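Local coordinates for DNA mismatch repair protein MutS (Thermus aquaticus, PDB 1EWQ), which belongs to the MutS family of ATP-binding proteins, binds mismatched DNA, has weak ATPase activity and takes part in DNA mismatch repair, at residues Y133-F147 / L170-L184. Residues are numbered along the deposited sequence; the frame is centred on the assembly and turned at random.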
loop_
_atom_site.group_PDB
_atom_site.type_symbol
_atom_site.label_atom_id
_atom_site.label_comp_id
_atom_site.label_asym_id
_atom_site.label_seq_id
_atom_site.Cartn_x
_atom_site.Cartn_y
_atom_site.Cartn_z
ATOM N N TYR C 133 -21.212 -7.031 -0.906
ATOM C CA TYR C 133 -21.981 -7.694 0.135
ATOM C C TYR C 133 -21.689 -7.376 1.587
ATOM O O TYR C 133 -20.534 -7.255 2.001
ATOM C CB TYR C 133 -21.862 -9.224 0.014
ATOM C CG TYR C 133 -22.393 -9.850 -1.258
ATOM C CD1 TYR C 133 -21.530 -10.488 -2.159
ATOM C CD2 TYR C 133 -23.758 -9.847 -1.544
ATOM C CE1 TYR C 133 -22.019 -11.109 -3.306
ATOM C CE2 TYR C 133 -24.254 -10.468 -2.691
ATOM C CZ TYR C 133 -23.379 -11.096 -3.564
ATOM O OH TYR C 133 -23.871 -11.708 -4.696
ATOM N N LEU C 134 -22.773 -7.261 2.348
ATOM C CA LEU C 134 -22.709 -7.113 3.797
ATOM C C LEU C 134 -23.065 -8.559 4.132
ATOM O O LEU C 134 -24.025 -9.093 3.591
ATOM C CB LEU C 134 -23.814 -6.197 4.337
ATOM C CG LEU C 134 -23.987 -6.222 5.872
ATOM C CD1 LEU C 134 -22.725 -5.737 6.552
ATOM C CD2 LEU C 134 -25.163 -5.353 6.282
ATOM N N ALA C 135 -22.286 -9.201 4.985
ATOM C CA ALA C 135 -22.560 -10.579 5.354
ATOM C C ALA C 135 -22.818 -10.688 6.855
ATOM O O ALA C 135 -22.318 -9.879 7.640
ATOM C CB ALA C 135 -21.382 -11.470 4.956
ATOM N N ALA C 136 -23.611 -11.685 7.241
ATOM C CA ALA C 136 -23.929 -11.932 8.648
ATOM C C ALA C 136 -23.847 -13.431 8.930
ATOM O O ALA C 136 -24.399 -14.241 8.181
ATOM C CB ALA C 136 -25.323 -11.410 8.979
ATOM N N ILE C 137 -23.155 -13.773 10.016
ATOM C CA ILE C 137 -22.950 -15.149 10.455
ATOM C C ILE C 137 -23.485 -15.336 11.883
ATOM O O ILE C 137 -23.177 -14.542 12.783
ATOM C CB ILE C 137 -21.435 -15.504 10.467
ATOM C CG1 ILE C 137 -20.876 -15.485 9.035
ATOM C CG2 ILE C 137 -21.217 -16.854 11.126
ATOM C CD1 ILE C 137 -19.354 -15.552 8.964
ATOM N N ALA C 138 -24.276 -16.385 12.088
ATOM C CA ALA C 138 -24.835 -16.677 13.404
ATOM C C ALA C 138 -24.962 -18.181 13.607
ATOM O O ALA C 138 -24.760 -18.959 12.676
ATOM C CB ALA C 138 -26.198 -16.013 13.552
ATOM N N THR C 139 -25.294 -18.583 14.829
ATOM C CA THR C 139 -25.460 -19.995 15.152
ATOM C C THR C 139 -26.886 -20.261 15.600
ATOM O O THR C 139 -27.648 -19.333 15.839
ATOM C CB THR C 139 -24.517 -20.433 16.277
ATOM O OG1 THR C 139 -24.835 -19.708 17.471
ATOM C CG2 THR C 139 -23.074 -20.176 15.890
ATOM N N GLY C 140 -27.249 -21.531 15.720
ATOM C CA GLY C 140 -28.602 -21.852 16.132
ATOM C C GLY C 140 -29.186 -22.908 15.223
ATOM O O GLY C 140 -29.979 -22.605 14.328
ATOM N N ASP C 141 -28.783 -24.153 15.466
ATOM C CA ASP C 141 -29.219 -25.297 14.676
ATOM C C ASP C 141 -28.461 -25.264 13.356
ATOM O O ASP C 141 -29.051 -25.402 12.281
ATOM C CB ASP C 141 -30.733 -25.250 14.420
ATOM C CG ASP C 141 -31.547 -25.326 15.699
ATOM O OD1 ASP C 141 -31.182 -26.142 16.578
ATOM O OD2 ASP C 141 -32.553 -24.584 15.825
ATOM N N GLY C 142 -27.145 -25.071 13.457
ATOM C CA GLY C 142 -26.287 -25.002 12.283
ATOM C C GLY C 142 -25.668 -23.621 12.130
ATOM O O GLY C 142 -25.903 -22.734 12.964
ATOM N N TRP C 143 -24.863 -23.428 11.086
ATOM C CA TRP C 143 -24.254 -22.126 10.856
ATOM C C TRP C 143 -25.085 -21.322 9.850
ATOM O O TRP C 143 -25.184 -21.691 8.675
ATOM C CB TRP C 143 -22.820 -22.268 10.333
ATOM C CG TRP C 143 -21.854 -22.898 11.308
ATOM C CD1 TRP C 143 -21.598 -24.229 11.462
ATOM C CD2 TRP C 143 -21.013 -22.218 12.250
ATOM N NE1 TRP C 143 -20.644 -24.421 12.436
ATOM C CE2 TRP C 143 -20.269 -23.204 12.937
ATOM C CE3 TRP C 143 -20.813 -20.869 12.581
ATOM C CZ2 TRP C 143 -19.342 -22.887 13.937
ATOM C CZ3 TRP C 143 -19.887 -20.552 13.581
ATOM C CH2 TRP C 143 -19.164 -21.561 14.244
ATOM N N GLY C 144 -25.688 -20.229 10.319
ATOM C CA GLY C 144 -26.484 -19.382 9.452
ATOM C C GLY C 144 -25.606 -18.330 8.795
ATOM O O GLY C 144 -24.833 -17.660 9.464
ATOM N N LEU C 145 -25.728 -18.188 7.480
ATOM C CA LEU C 145 -24.930 -17.227 6.723
ATOM C C LEU C 145 -25.882 -16.509 5.773
ATOM O O LEU C 145 -26.593 -17.159 4.998
ATOM C CB LEU C 145 -23.874 -17.980 5.908
ATOM C CG LEU C 145 -22.577 -17.338 5.395
ATOM C CD1 LEU C 145 -22.232 -17.978 4.057
ATOM C CD2 LEU C 145 -22.703 -15.849 5.254
ATOM N N ALA C 146 -25.909 -15.178 5.836
ATOM C CA ALA C 146 -26.785 -14.401 4.960
ATOM C C ALA C 146 -26.059 -13.203 4.377
ATOM O O ALA C 146 -25.184 -12.619 5.010
ATOM C CB ALA C 146 -28.031 -13.945 5.709
ATOM N N PHE C 147 -26.426 -12.847 3.154
ATOM C CA PHE C 147 -25.817 -11.727 2.467
ATOM C C PHE C 147 -26.870 -10.724 2.032
ATOM O O PHE C 147 -28.023 -11.073 1.779
ATOM C CB PHE C 147 -25.074 -12.195 1.210
ATOM C CG PHE C 147 -23.974 -13.172 1.478
ATOM C CD1 PHE C 147 -24.187 -14.527 1.322
ATOM C CD2 PHE C 147 -22.716 -12.732 1.886
ATOM C CE1 PHE C 147 -23.161 -15.445 1.570
ATOM C CE2 PHE C 147 -21.693 -13.636 2.134
ATOM C CZ PHE C 147 -21.917 -14.996 1.975
ATOM N N LEU C 170 -18.508 -18.173 2.693
ATOM C CA LEU C 170 -18.204 -16.771 2.942
ATOM C C LEU C 170 -17.134 -16.292 1.959
ATOM O O LEU C 170 -17.288 -15.251 1.321
ATOM C CB LEU C 170 -17.728 -16.590 4.394
ATOM C CG LEU C 170 -17.550 -15.189 5.014
ATOM C CD1 LEU C 170 -16.517 -14.418 4.235
ATOM C CD2 LEU C 170 -18.863 -14.446 5.018
ATOM N N PHE C 171 -16.064 -17.067 1.811
ATOM C CA PHE C 171 -14.986 -16.678 0.910
ATOM C C PHE C 171 -15.399 -16.498 -0.554
ATOM O O PHE C 171 -15.015 -15.517 -1.188
ATOM C CB PHE C 171 -13.849 -17.684 0.960
ATOM C CG PHE C 171 -12.669 -17.269 0.158
ATOM C CD1 PHE C 171 -11.715 -16.419 0.702
ATOM C CD2 PHE C 171 -12.533 -17.676 -1.164
ATOM C CE1 PHE C 171 -10.646 -15.979 -0.057
ATOM C CE2 PHE C 171 -11.459 -17.235 -1.935
ATOM C CZ PHE C 171 -10.518 -16.388 -1.383
ATOM N N ARG C 172 -16.164 -17.437 -1.102
ATOM C CA ARG C 172 -16.571 -17.303 -2.496
ATOM C C ARG C 172 -17.374 -16.017 -2.743
ATOM O O ARG C 172 -17.486 -15.572 -3.877
ATOM C CB ARG C 172 -17.366 -18.542 -2.971
ATOM C CG ARG C 172 -18.264 -19.173 -1.919
ATOM C CD ARG C 172 -19.338 -20.145 -2.456
ATOM N NE ARG C 172 -18.971 -20.914 -3.651
ATOM C CZ ARG C 172 -19.482 -22.111 -3.947
ATOM N NH1 ARG C 172 -20.364 -22.675 -3.124
ATOM N NH2 ARG C 172 -19.142 -22.741 -5.071
ATOM N N HIS C 173 -17.925 -15.415 -1.692
ATOM C CA HIS C 173 -18.694 -14.181 -1.860
ATOM C C HIS C 173 -17.869 -12.931 -1.622
ATOM O O HIS C 173 -18.285 -11.840 -1.995
ATOM C CB HIS C 173 -19.905 -14.160 -0.929
ATOM C CG HIS C 173 -20.976 -15.135 -1.311
ATOM N ND1 HIS C 173 -21.974 -14.831 -2.212
ATOM C CD2 HIS C 173 -21.180 -16.420 -0.943
ATOM C CE1 HIS C 173 -22.746 -15.888 -2.381
ATOM N NE2 HIS C 173 -22.285 -16.867 -1.622
ATOM N N ARG C 174 -16.701 -13.092 -1.007
ATOM C CA ARG C 174 -15.826 -11.972 -0.713
ATOM C C ARG C 174 -16.614 -10.757 -0.216
ATOM O O ARG C 174 -16.633 -9.700 -0.856
ATOM C CB ARG C 174 -14.997 -11.616 -1.958
ATOM C CG ARG C 174 -13.916 -12.668 -2.314
ATOM C CD ARG C 174 -12.845 -12.810 -1.202
ATOM N NE ARG C 174 -13.454 -13.131 0.086
ATOM C CZ ARG C 174 -12.853 -13.038 1.271
ATOM N NH1 ARG C 174 -11.586 -12.634 1.369
ATOM N NH2 ARG C 174 -13.536 -13.321 2.372
ATOM N N PRO C 175 -17.276 -10.895 0.946
ATOM C CA PRO C 175 -18.070 -9.813 1.535
ATOM C C PRO C 175 -17.169 -8.627 1.822
ATOM O O PRO C 175 -15.972 -8.796 2.014
ATOM C CB PRO C 175 -18.603 -10.438 2.814
ATOM C CG PRO C 175 -17.460 -11.317 3.227
ATOM C CD PRO C 175 -17.073 -11.981 1.919
ATOM N N ALA C 176 -17.740 -7.431 1.850
ATOM C CA ALA C 176 -16.952 -6.238 2.118
ATOM C C ALA C 176 -17.029 -5.884 3.600
ATOM O O ALA C 176 -16.196 -5.138 4.120
ATOM C CB ALA C 176 -17.463 -5.067 1.263
ATOM N N GLU C 177 -18.031 -6.442 4.275
ATOM C CA GLU C 177 -18.256 -6.186 5.691
ATOM C C GLU C 177 -18.979 -7.372 6.330
ATOM O O GLU C 177 -19.956 -7.883 5.786
ATOM C CB GLU C 177 -19.100 -4.929 5.844
ATOM C CG GLU C 177 -18.952 -4.231 7.166
ATOM C CD GLU C 177 -19.887 -3.056 7.295
ATOM O OE1 GLU C 177 -20.323 -2.510 6.255
ATOM O OE2 GLU C 177 -20.176 -2.667 8.442
ATOM N N VAL C 178 -18.512 -7.795 7.495
ATOM C CA VAL C 178 -19.110 -8.937 8.170
ATOM C C VAL C 178 -19.679 -8.623 9.561
ATOM O O VAL C 178 -19.050 -7.936 10.360
ATOM C CB VAL C 178 -18.070 -10.088 8.285
ATOM C CG1 VAL C 178 -18.644 -11.241 9.101
ATOM C CG2 VAL C 178 -17.678 -10.577 6.894
ATOM N N LEU C 179 -20.876 -9.136 9.831
ATOM C CA LEU C 179 -21.538 -8.960 11.121
ATOM C C LEU C 179 -21.552 -10.330 11.809
ATOM O O LEU C 179 -22.166 -11.268 11.301
ATOM C CB LEU C 179 -22.988 -8.496 10.939
ATOM C CG LEU C 179 -23.308 -7.330 10.006
ATOM C CD1 LEU C 179 -24.810 -7.121 9.990
ATOM C CD2 LEU C 179 -22.597 -6.062 10.461
ATOM N N LEU C 180 -20.883 -10.448 12.950
ATOM C CA LEU C 180 -20.845 -11.719 13.672
ATOM C C LEU C 180 -21.821 -11.722 14.844
ATOM O O LEU C 180 -21.983 -10.713 15.531
ATOM C CB LEU C 180 -19.426 -12.008 14.183
ATOM C CG LEU C 180 -18.283 -12.185 13.169
ATOM C CD1 LEU C 180 -16.943 -12.158 13.903
ATOM C CD2 LEU C 180 -18.451 -13.494 12.398
ATOM N N ALA C 181 -22.476 -12.860 15.053
ATOM C CA ALA C 181 -23.425 -13.028 16.148
ATOM C C ALA C 181 -22.710 -12.768 17.473
ATOM O O ALA C 181 -21.511 -13.006 17.593
ATOM C CB ALA C 181 -23.986 -14.444 16.133
ATOM N N PRO C 182 -23.441 -12.278 18.484
ATOM C CA PRO C 182 -22.848 -11.996 19.794
ATOM C C PRO C 182 -22.022 -13.175 20.316
ATOM O O PRO C 182 -20.907 -12.994 20.805
ATOM C CB PRO C 182 -24.070 -11.716 20.665
ATOM C CG PRO C 182 -25.052 -11.135 19.686
ATOM C CD PRO C 182 -24.897 -12.046 18.506
ATOM N N GLU C 183 -22.574 -14.379 20.199
ATOM C CA GLU C 183 -21.897 -15.594 20.656
ATOM C C GLU C 183 -20.530 -15.801 20.013
ATOM O O GLU C 183 -19.612 -16.308 20.654
ATOM C CB GLU C 183 -22.746 -16.835 20.357
ATOM C CG GLU C 183 -24.220 -16.568 20.240
ATOM C CD GLU C 183 -24.678 -16.427 18.809
ATOM O OE1 GLU C 183 -25.494 -15.527 18.550
ATOM O OE2 GLU C 183 -24.246 -17.223 17.950
ATOM N N LEU C 184 -20.402 -15.429 18.743
ATOM C CA LEU C 184 -19.144 -15.605 18.022
ATOM C C LEU C 184 -18.139 -14.554 18.458
ATOM O O LEU C 184 -16.937 -14.815 18.528
ATOM C CB LEU C 184 -19.395 -15.530 16.512
ATOM C CG LEU C 184 -20.405 -16.569 16.002
ATOM C CD1 LEU C 184 -20.669 -16.363 14.517
ATOM C CD2 LEU C 184 -19.874 -17.968 16.268
HETATM O O HOH W 1 -18.727 -7.879 -1.802
#
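His173 stacks on one face of the Phe147 ring, tilted by 30° and offset toward the rim, centroids 4.0 Å apart, and turns its edge toward the face of Tyr133. With CG anti to its carbonyl carbon (chi1 -70°), the imidazole sits in the corner formed by the two rings. Replacing His173 with alanine is likely to leave the Phe147 face without its stacking partner and to open a gap beside Tyr133. Next to this cluster, the CB of Ala135 leaves a hollow filled by Pro175 CB, 3.7 Å away, and by Leu170 CD2, which also reaches Ile137 CD1, Leu145 CD2 and Phe147. Leu184 forks: CD1 presses against Ile137 CG2 at a tight 3.5 Å, while CD2 meets Trp143 CZ3. On the opposite face of the sheet, Leu134 CD1 sits between Glu177 CB and Leu179 CG (3.8 Å). Strands 134-139 and 177-180 run parallel, joined by bonds such as Ala135 N to Glu177 O (2.8 Å) and Leu179 N to Ala135 O. Near the far end of the pair, Thr139 OG1 donates to Glu183 OE2 (2.6 Å) from above the carboxylate plane; OE1 of that glutamate pairs with Arg219. In the RNase H-like MutS domain II, the crossover from strand 154-160 through helix 163-173 brings 177-180 beside 134-139; the helix covers the Ile137 and Leu145 face, 201-203 flanks 177-180, and hairpin partner 143-149 borders 134-139 on its other side.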